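Local coordinates for putative outer membrane protein (LpxR) (Salmonella typhimurium, PDB 3FID) that probably removes acyl chains from lipid A as a zinc-binding, lipopolysaccharide-modifying enzyme of the bacterial outer membrane, at residues Asp10-Phe15 / Ser286-Asp291; Asn20-His25 / Leu270-Val275; Gly31-Gly36 / Ala56-Ser61. All coordinates share one frame; numbering follows the deposited sequence.

Interaction 1: residues Asp10-Phe15 / Ser286-Asp291; sequences DDAGIF and SYINGD. With ZN (zinc ion), chain G.
The ring of F15 meets I288 obliquely, its CD1 4.2 Å from I288 CD1, while one face is covered by its own neighbour I14, whose CG1 sits 3.9 Å above the ring centre of F15. The other aromatic ring, that of Y287, leads away from 10-15 and meets Y33 edge-to-face; only its stem takes part here, with Y287 CB 3.8 Å from D10 CA. A third flat group, the carboxylate of D10, also turns away from the strand, and its OD2 binds a zinc ion at 2.3 Å.

I288 does most of the packing. Its CG1 stands in the crowded position between backbone N and carbonyl carbon (chi1 63°), and the chain then extends so that CD1 reaches A12 CA at 3.7 Å. The other branch, CG2, touches A12 CB at 3.6 Å. Alanine suits this place because its single methyl lets the loop lie close to a branched side chain, and L19 of helix 16-23 packs against both.

Polar contact is left to water, which bonds to D10 O at 2.7 Å and to S286 O at 3.1 Å, joining two carbonyls that cannot pair directly. The loop is shaped by its own bonds: D11 OD1 accepts from G13 N, which approaches 38° out of the carboxylate plane, and F15 N bonds to A12 O. G13 has positive phi, a conformation that glycine adopts readily.

Strand 285-295 pairs with the N-terminal strand 2-9, so the chain's two ends meet as in a closed outer-membrane beta barrel. Interaction 1 folds the loop that follows the first strand back over the last: D10 enters a zinc site shared with T34, D11 to G13 form an Asx turn, and F15 lines a detergent-binding pocket on the barrel wall.

Interaction 2: residues Asn20-His25 / Leu270-Val275; sequences NALYGH and LSLNKV. With ZN (zinc ion), chain F; CXE (pentaethylene glycol monodecyl ether), chain L.
Y23 supplies the one direct hydrogen bond between helix end and strand: its OH donates to L272 O at 2.6 Å, coming from 39° above the carbonyl plane. Tyrosine suits the place, having a hydroxyl for a backbone carbonyl and a flat ring that can be packed on both faces.

The ring is sandwiched. K274 CB makes a CH-pi contact 3.5 Å from the centroid of Y23, only 8° off the ring normal, and L22 CG covers the opposite face. Beside it, L22 CD2 meets L272 CD1 at 3.8 Å, purely apolar packing. The ring also meets detergent, with Y23 CD1 3.7 Å from C12 of a pentaethylene glycol monodecyl ether.

Lysine combines an aliphatic stem for the ring with a charged tip that leads away. Bent at chi3 (92°), its chain ends in a salt bridge from NZ to D284, and a water joins K274 NZ (2.6 Å) to Y23 O (3.0 Å).

Beyond the helix lies a separate metal site, where H25 ND1 binds a zinc ion at 2.1 Å and D29 is a second ligand. Y23, L22, L272 and K274 seat the end of helix 16-23 on the outer-membrane barrel wall, beside a site where detergent binds.

Interaction 3: residues Gly31-Gly36 / Ala56-Ser61; sequences GDYTAG and AQDIYS. With ZN (zinc ion), chain G.
T34 and A35 together face I59 in a classic beta bulge, part of the antiparallel hairpin formed by strands 33-44 and 49-60 in the wall of the outer-membrane barrel. I59 O receives T34 N at 2.9 Å and, more weakly, A35 N at 3.4 Å. In return I59 N donates to A35 O at 2.9 Å. S61 N, bonded to D32 O, carries the pairing past the strand end.

The bulge shifts the register by one residue, and at this point T34 binds a zinc ion through its O at 2.3 Å; OG1 is a second ligand, and D10 supplies another. A threonine can serve as such a two-pronged ligand while its methyl packs elsewhere: T34 CG2 meets I59 CG2 at 3.5 Å, the two side chains crossing at a slant.

Y33, Y60 and D58 share the other face of the sheet from I59. For Y33, chi1 of 177° sets CG anti to the backbone N; the ring crosses obliquely toward the partner strand, where its OH donates to D58 OD1 at 2.5 Å, from well above the carboxylate plane. G36 lies beside this bond; lacking a side chain, it leaves space for hydroxyl and carboxylate to meet. D58 is gripped further by R205, through OD1, and by H84, itself a ligand of another zinc, through OD2. The planes of the Y33 and Y60 rings differ by 24°, but the rings are offset, with little overlap. Their closest approach is Y33 CD2 to Y60 CE1, 3.4 Å.

At the end of the pairing, S61 CB lies against T34 CB and G31 O, and a water that also bonds T34 OG1 donates to S61 OG at 2.8 Å.

Interactions 1 and 2 lie on neighbouring strands, 285-295 and 266-275, which bond through Y287 O and N273 N and through the side chains N289 and N273. Both set the region after strand 2-9 against the barrel wall, and both reach detergent-binding residues. Apolar packing dominates interaction 1, while interaction 2 adds a direct hydrogen bond and a CH-pi contact. Interaction 3, the most extensive and the richest in backbone bonds, is strand pairing within the wall itself and is largely buried, as interaction 2 is; interaction 1 is only partly so. Interactions 1 and 3 share one zinc ion. Interactions 2 and 3 do not touch.

Interaction 1: residues Asp10-Phe15 / Ser286-Asp291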
loop_
_atom_site.group_PDB
_atom_site.type_symbol
_atom_site.label_atom_id
_atom_site.label_comp_id
_atom_site.label_asym_id
_atom_site.label_seq_id
_atom_site.Cartn_x
_atom_site.Cartn_y
_atom_site.Cartn_z
ATOM N N ASP A 10 -1.879 10.588 3.740
ATOM C CA ASP A 10 -0.633 11.353 3.704
ATOM C C ASP A 10 -0.540 12.288 4.921
ATOM O O ASP A 10 0.575 12.656 5.342
ATOM C CB ASP A 10 -0.443 12.109 2.374
ATOM C CG ASP A 10 -1.513 13.142 2.129
ATOM O OD1 ASP A 10 -1.181 14.293 1.830
ATOM O OD2 ASP A 10 -2.698 12.827 2.211
ATOM N N ASP A 11 -1.705 12.669 5.475
ATOM C CA ASP A 11 -1.777 13.403 6.750
ATOM C C ASP A 11 -1.714 12.399 7.902
ATOM O O ASP A 11 -2.665 11.637 8.144
ATOM C CB ASP A 11 -3.072 14.247 6.827
ATOM C CG ASP A 11 -3.257 14.964 8.175
ATOM O OD1 ASP A 11 -2.402 14.874 9.079
ATOM O OD2 ASP A 11 -4.299 15.635 8.326
ATOM N N ALA A 12 -0.604 12.384 8.627
ATOM C CA ALA A 12 -0.365 11.288 9.578
ATOM C C ALA A 12 -0.832 11.674 10.972
ATOM O O ALA A 12 -0.673 10.896 11.907
ATOM C CB ALA A 12 1.143 10.881 9.603
ATOM N N GLY A 13 -1.392 12.885 11.116
ATOM C CA GLY A 13 -1.965 13.308 12.400
ATOM C C GLY A 13 -0.938 13.274 13.506
ATOM O O GLY A 13 0.124 13.862 13.357
ATOM N N ILE A 14 -1.231 12.589 14.617
ATOM C CA ILE A 14 -0.295 12.596 15.749
ATOM C C ILE A 14 1.019 11.878 15.445
ATOM O O ILE A 14 2.001 12.035 16.182
ATOM C CB ILE A 14 -0.877 12.013 17.079
ATOM C CG1 ILE A 14 -1.287 10.548 16.922
ATOM C CG2 ILE A 14 -2.025 12.897 17.612
ATOM C CD1 ILE A 14 -1.413 9.776 18.256
ATOM N N PHE A 15 1.018 11.086 14.375
ATOM C CA PHE A 15 2.226 10.401 13.903
ATOM C C PHE A 15 3.048 11.193 12.871
ATOM O O PHE A 15 4.097 10.719 12.382
ATOM C CB PHE A 15 1.865 9.011 13.359
ATOM C CG PHE A 15 1.047 8.169 14.330
ATOM C CD1 PHE A 15 -0.299 7.932 14.084
ATOM C CD2 PHE A 15 1.635 7.625 15.475
ATOM C CE1 PHE A 15 -1.067 7.158 14.956
ATOM C CE2 PHE A 15 0.871 6.854 16.366
ATOM C CZ PHE A 15 -0.479 6.633 16.093
ATOM N N SER A 286 5.712 10.699 1.531
ATOM C CA SER A 286 5.513 9.856 2.736
ATOM C C SER A 286 4.037 9.814 3.161
ATOM O O SER A 286 3.259 10.772 2.968
ATOM C CB SER A 286 6.371 10.359 3.906
ATOM O OG SER A 286 6.037 11.706 4.227
ATOM N N TYR A 287 3.661 8.700 3.774
ATOM C CA TYR A 287 2.303 8.531 4.256
ATOM C C TYR A 287 2.312 7.442 5.319
ATOM O O TYR A 287 3.334 6.744 5.518
ATOM C CB TYR A 287 1.360 8.144 3.100
ATOM C CG TYR A 287 1.673 6.811 2.420
ATOM C CD1 TYR A 287 2.623 6.715 1.412
ATOM C CD2 TYR A 287 0.995 5.659 2.793
ATOM C CE1 TYR A 287 2.888 5.471 0.791
ATOM C CE2 TYR A 287 1.257 4.418 2.202
ATOM C CZ TYR A 287 2.183 4.336 1.213
ATOM O OH TYR A 287 2.370 3.092 0.676
ATOM N N ILE A 288 1.183 7.285 5.992
ATOM C CA ILE A 288 1.041 6.190 6.945
ATOM C C ILE A 288 -0.133 5.318 6.584
ATOM O O ILE A 288 -1.015 5.721 5.832
ATOM C CB ILE A 288 0.834 6.675 8.387
ATOM C CG1 ILE A 288 -0.481 7.475 8.515
ATOM C CG2 ILE A 288 2.052 7.487 8.865
ATOM C CD1 ILE A 288 -0.981 7.627 9.936
ATOM N N ASN A 289 -0.126 4.106 7.113
ATOM C CA ASN A 289 -1.368 3.359 7.229
ATOM C C ASN A 289 -1.534 2.898 8.682
ATOM O O ASN A 289 -0.539 2.617 9.369
ATOM C CB ASN A 289 -1.511 2.245 6.157
ATOM C CG ASN A 289 -0.410 1.188 6.205
ATOM O OD1 ASN A 289 0.665 1.353 5.609
ATOM N ND2 ASN A 289 -0.688 0.070 6.878
ATOM N N GLY A 290 -2.786 2.898 9.151
ATOM C CA GLY A 290 -3.126 2.392 10.480
ATOM C C GLY A 290 -4.180 1.319 10.297
ATOM O O GLY A 290 -5.131 1.490 9.504
ATOM N N ASP A 291 -3.986 0.189 10.970
ATOM C CA ASP A 291 -4.866 -0.956 10.745
ATOM C C ASP A 291 -5.430 -1.503 12.059
ATOM O O ASP A 291 -4.758 -1.492 13.109
ATOM C CB ASP A 291 -4.173 -2.115 9.997
ATOM C CG ASP A 291 -3.050 -1.659 9.034
ATOM O OD1 ASP A 291 -3.223 -0.729 8.228
ATOM O OD2 ASP A 291 -1.982 -2.299 9.063
HETATM ZN ZN ZN G . -4.862 12.935 1.414
HETATM O O HOH W 1 3.238 13.045 5.088
#

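Interaction 2: residues Asn20-His25 / Leu270-Val275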
loop_
_atom_site.group_PDB
_atom_site.type_symbol
_atom_site.label_atom_id
_atom_site.label_comp_id
_atom_site.label_asym_id
_atom_site.label_seq_id
_atom_site.Cartn_x
_atom_site.Cartn_y
_atom_site.Cartn_z
ATOM N N ASN A 20 7.886 12.585 9.722
ATOM C CA ASN A 20 8.807 13.673 9.296
ATOM C C ASN A 20 10.229 13.452 9.768
ATOM O O ASN A 20 11.167 13.708 9.027
ATOM C CB ASN A 20 8.360 15.048 9.809
ATOM C CG ASN A 20 7.055 15.500 9.214
ATOM O OD1 ASN A 20 6.558 14.907 8.264
ATOM N ND2 ASN A 20 6.489 16.551 9.775
ATOM N N ALA A 21 10.393 12.981 11.002
ATOM C CA ALA A 21 11.738 12.695 11.510
ATOM C C ALA A 21 12.367 11.544 10.718
ATOM O O ALA A 21 13.576 11.549 10.407
ATOM C CB ALA A 21 11.693 12.357 12.985
ATOM N N LEU A 22 11.539 10.570 10.354
ATOM C CA LEU A 22 12.033 9.399 9.667
ATOM C C LEU A 22 12.422 9.665 8.196
ATOM O O LEU A 22 13.473 9.225 7.742
ATOM C CB LEU A 22 11.025 8.249 9.802
ATOM C CG LEU A 22 11.364 6.861 9.229
ATOM C CD1 LEU A 22 12.704 6.317 9.737
ATOM C CD2 LEU A 22 10.185 5.894 9.528
ATOM N N TYR A 23 11.590 10.403 7.461
ATOM C CA TYR A 23 11.764 10.524 6.012
ATOM C C TYR A 23 12.042 11.963 5.550
ATOM O O TYR A 23 12.253 12.210 4.367
ATOM C CB TYR A 23 10.520 9.955 5.271
ATOM C CG TYR A 23 10.264 8.481 5.474
ATOM C CD1 TYR A 23 11.255 7.532 5.190
ATOM C CD2 TYR A 23 9.035 8.025 5.936
ATOM C CE1 TYR A 23 11.020 6.164 5.372
ATOM C CE2 TYR A 23 8.793 6.657 6.118
ATOM C CZ TYR A 23 9.794 5.732 5.836
ATOM O OH TYR A 23 9.535 4.362 6.032
ATOM N N GLY A 24 12.037 12.910 6.480
ATOM C CA GLY A 24 12.306 14.303 6.125
ATOM C C GLY A 24 11.044 15.068 5.782
ATOM O O GLY A 24 10.018 14.489 5.368
ATOM N N HIS A 25 11.099 16.390 5.939
ATOM C CA HIS A 25 9.858 17.144 5.800
ATOM C C HIS A 25 9.390 17.341 4.338
ATOM O O HIS A 25 8.183 17.406 4.101
ATOM C CB HIS A 25 9.896 18.485 6.580
ATOM C CG HIS A 25 8.535 19.077 6.801
ATOM N ND1 HIS A 25 7.918 19.902 5.878
ATOM C CD2 HIS A 25 7.656 18.927 7.821
ATOM C CE1 HIS A 25 6.716 20.233 6.326
ATOM N NE2 HIS A 25 6.535 19.657 7.502
ATOM N N LEU A 270 0.646 0.143 12.829
ATOM C CA LEU A 270 0.972 1.406 12.182
ATOM C C LEU A 270 2.180 1.165 11.277
ATOM O O LEU A 270 3.122 0.487 11.681
ATOM C CB LEU A 270 1.261 2.468 13.269
ATOM C CG LEU A 270 1.701 3.934 13.096
ATOM C CD1 LEU A 270 3.181 4.106 13.253
ATOM C CD2 LEU A 270 1.178 4.593 11.831
ATOM N N SER A 271 2.125 1.673 10.045
ATOM C CA SER A 271 3.263 1.597 9.130
ATOM C C SER A 271 3.576 3.011 8.616
ATOM O O SER A 271 2.665 3.745 8.222
ATOM C CB SER A 271 2.960 0.622 7.970
ATOM O OG SER A 271 4.139 0.402 7.183
ATOM N N LEU A 272 4.841 3.405 8.728
ATOM C CA LEU A 272 5.349 4.690 8.249
ATOM C C LEU A 272 6.067 4.459 6.941
ATOM O O LEU A 272 7.109 3.770 6.910
ATOM C CB LEU A 272 6.344 5.258 9.279
ATOM C CG LEU A 272 5.863 5.415 10.745
ATOM C CD1 LEU A 272 7.001 5.987 11.660
ATOM C CD2 LEU A 272 4.673 6.283 10.875
ATOM N N ASN A 273 5.557 5.055 5.864
ATOM C CA ASN A 273 5.960 4.651 4.531
ATOM C C ASN A 273 6.510 5.782 3.699
ATOM O O ASN A 273 6.092 6.901 3.876
ATOM C CB ASN A 273 4.774 3.998 3.816
ATOM C CG ASN A 273 4.099 2.952 4.679
ATOM O OD1 ASN A 273 4.765 2.094 5.257
ATOM N ND2 ASN A 273 2.767 3.031 4.783
ATOM N N LYS A 274 7.471 5.473 2.821
ATOM C CA LYS A 274 7.937 6.453 1.839
ATOM C C LYS A 274 8.086 5.797 0.475
ATOM O O LYS A 274 8.667 4.717 0.348
ATOM C CB LYS A 274 9.272 7.092 2.240
ATOM C CG LYS A 274 9.675 8.274 1.301
ATOM C CD LYS A 274 11.040 8.835 1.613
ATOM C CE LYS A 274 12.112 8.120 0.764
ATOM N NZ LYS A 274 13.358 8.943 0.718
ATOM N N VAL A 275 7.594 6.478 -0.557
ATOM C CA VAL A 275 7.800 6.012 -1.910
ATOM C C VAL A 275 8.664 7.072 -2.626
ATOM O O VAL A 275 8.344 8.272 -2.552
ATOM C CB VAL A 275 6.435 5.786 -2.618
ATOM C CG1 VAL A 275 6.623 5.459 -4.108
ATOM C CG2 VAL A 275 5.620 4.624 -1.899
HETATM ZN ZN ZN F . 8.487 20.972 4.183
HETATM C C1 CXE L . 18.623 -4.585 4.077
HETATM C C2 CXE L . 17.678 -4.726 5.259
HETATM C C3 CXE L . 16.460 -3.833 5.073
HETATM C C4 CXE L . 16.399 -2.683 6.066
HETATM C C5 CXE L . 16.112 -1.374 5.330
HETATM C C6 CXE L . 14.993 -0.571 5.995
HETATM C C7 CXE L . 15.205 0.910 5.777
HETATM C C8 CXE L . 14.109 1.732 6.411
HETATM C C9 CXE L . 14.681 3.025 6.961
HETATM C C10 CXE L . 14.107 4.268 6.282
HETATM O O11 CXE L . 15.105 5.286 6.299
HETATM C C12 CXE L . 14.747 6.500 5.630
HETATM C C13 CXE L . 14.894 6.403 4.114
HETATM O O14 CXE L . 16.273 6.454 3.740
HETATM C C15 CXE L . 16.460 6.616 2.330
HETATM O O HOH W 2 13.740 10.006 3.086
#

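Interaction 3: residues Gly31-Gly36 / Ala56-Ser61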
loop_
_atom_site.group_PDB
_atom_site.type_symbol
_atom_site.label_atom_id
_atom_site.label_comp_id
_atom_site.label_asym_id
_atom_site.label_seq_id
_atom_site.Cartn_x
_atom_site.Cartn_y
_atom_site.Cartn_z
ATOM N N GLY A 31 1.790 15.155 -1.952
ATOM C CA GLY A 31 0.493 14.590 -1.662
ATOM C C GLY A 31 0.082 13.479 -2.588
ATOM O O GLY A 31 -1.104 13.205 -2.663
ATOM N N ASP A 32 1.047 12.818 -3.242
ATOM C CA ASP A 32 0.773 11.850 -4.319
ATOM C C ASP A 32 -0.301 10.804 -3.980
ATOM O O ASP A 32 -1.175 10.540 -4.794
ATOM C CB ASP A 32 2.035 11.097 -4.747
ATOM C CG ASP A 32 3.093 11.986 -5.339
ATOM O OD1 ASP A 32 3.554 12.938 -4.673
ATOM O OD2 ASP A 32 3.513 11.669 -6.469
ATOM N N TYR A 33 -0.171 10.157 -2.819
ATOM C CA TYR A 33 -1.133 9.140 -2.387
ATOM C C TYR A 33 -1.902 9.756 -1.241
ATOM O O TYR A 33 -1.381 9.935 -0.139
ATOM C CB TYR A 33 -0.387 7.882 -1.953
ATOM C CG TYR A 33 -1.221 6.750 -1.412
ATOM C CD1 TYR A 33 -0.706 5.886 -0.431
ATOM C CD2 TYR A 33 -2.499 6.494 -1.905
ATOM C CE1 TYR A 33 -1.466 4.790 0.060
ATOM C CE2 TYR A 33 -3.261 5.393 -1.421
ATOM C CZ TYR A 33 -2.744 4.562 -0.446
ATOM O OH TYR A 33 -3.516 3.490 0.013
ATOM N N THR A 34 -3.130 10.156 -1.531
ATOM C CA THR A 34 -3.861 10.998 -0.590
ATOM C C THR A 34 -4.771 10.227 0.409
ATOM O O THR A 34 -4.917 10.643 1.568
ATOM C CB THR A 34 -4.603 12.193 -1.300
ATOM O OG1 THR A 34 -5.010 13.147 -0.313
ATOM C CG2 THR A 34 -5.815 11.749 -2.108
ATOM N N ALA A 35 -5.352 9.112 -0.015
ATOM C CA ALA A 35 -6.187 8.330 0.879
ATOM C C ALA A 35 -6.228 6.881 0.451
ATOM O O ALA A 35 -6.216 6.563 -0.734
ATOM C CB ALA A 35 -7.645 8.906 0.908
ATOM N N GLY A 36 -6.342 5.989 1.432
ATOM C CA GLY A 36 -6.645 4.593 1.139
ATOM C C GLY A 36 -7.668 4.056 2.126
ATOM O O GLY A 36 -7.664 4.441 3.309
ATOM N N ALA A 56 -10.947 -2.513 -1.915
ATOM C CA ALA A 56 -10.175 -1.334 -1.533
ATOM C C ALA A 56 -10.372 -0.180 -2.518
ATOM O O ALA A 56 -10.744 -0.406 -3.677
ATOM C CB ALA A 56 -8.693 -1.704 -1.429
ATOM N N GLN A 57 -10.133 1.031 -2.033
ATOM C CA GLN A 57 -10.113 2.231 -2.883
ATOM C C GLN A 57 -8.903 3.077 -2.501
ATOM O O GLN A 57 -8.707 3.425 -1.332
ATOM C CB GLN A 57 -11.392 3.061 -2.725
ATOM C CG GLN A 57 -11.533 4.169 -3.821
ATOM C CD GLN A 57 -12.367 5.355 -3.383
ATOM O OE1 GLN A 57 -12.251 5.835 -2.254
ATOM N NE2 GLN A 57 -13.223 5.829 -4.278
ATOM N N ASP A 58 -8.079 3.389 -3.490
ATOM C CA ASP A 58 -6.937 4.264 -3.277
ATOM C C ASP A 58 -7.050 5.480 -4.179
ATOM O O ASP A 58 -7.463 5.342 -5.325
ATOM C CB ASP A 58 -5.682 3.488 -3.591
ATOM C CG ASP A 58 -5.490 2.353 -2.623
ATOM O OD1 ASP A 58 -5.423 2.659 -1.404
ATOM O OD2 ASP A 58 -5.461 1.200 -3.090
ATOM N N ILE A 59 -6.717 6.651 -3.627
ATOM C CA ILE A 59 -6.930 7.953 -4.274
ATOM C C ILE A 59 -5.566 8.654 -4.368
ATOM O O ILE A 59 -4.805 8.680 -3.380
ATOM C CB ILE A 59 -7.917 8.805 -3.460
ATOM C CG1 ILE A 59 -9.236 8.026 -3.236
ATOM C CG2 ILE A 59 -8.209 10.198 -4.171
ATOM C CD1 ILE A 59 -10.285 8.837 -2.450
ATOM N N TYR A 60 -5.276 9.179 -5.565
ATOM C CA TYR A 60 -3.989 9.786 -5.916
ATOM C C TYR A 60 -4.250 11.212 -6.367
ATOM O O TYR A 60 -5.320 11.502 -6.913
ATOM C CB TYR A 60 -3.266 8.984 -7.023
ATOM C CG TYR A 60 -3.005 7.574 -6.530
ATOM C CD1 TYR A 60 -1.938 7.316 -5.680
ATOM C CD2 TYR A 60 -3.872 6.523 -6.849
ATOM C CE1 TYR A 60 -1.711 6.029 -5.152
ATOM C CE2 TYR A 60 -3.651 5.228 -6.339
ATOM C CZ TYR A 60 -2.571 5.004 -5.489
ATOM O OH TYR A 60 -2.326 3.751 -4.959
ATOM N N SER A 61 -3.273 12.082 -6.113
ATOM C CA SER A 61 -3.523 13.549 -6.109
ATOM C C SER A 61 -2.287 14.304 -6.635
ATOM O O SER A 61 -1.150 13.838 -6.439
ATOM C CB SER A 61 -3.847 14.011 -4.678
ATOM O OG SER A 61 -4.090 15.431 -4.630
HETATM ZN ZN ZN G . -4.862 12.935 1.414
HETATM O O HOH W 3 -5.751 15.453 -2.419
#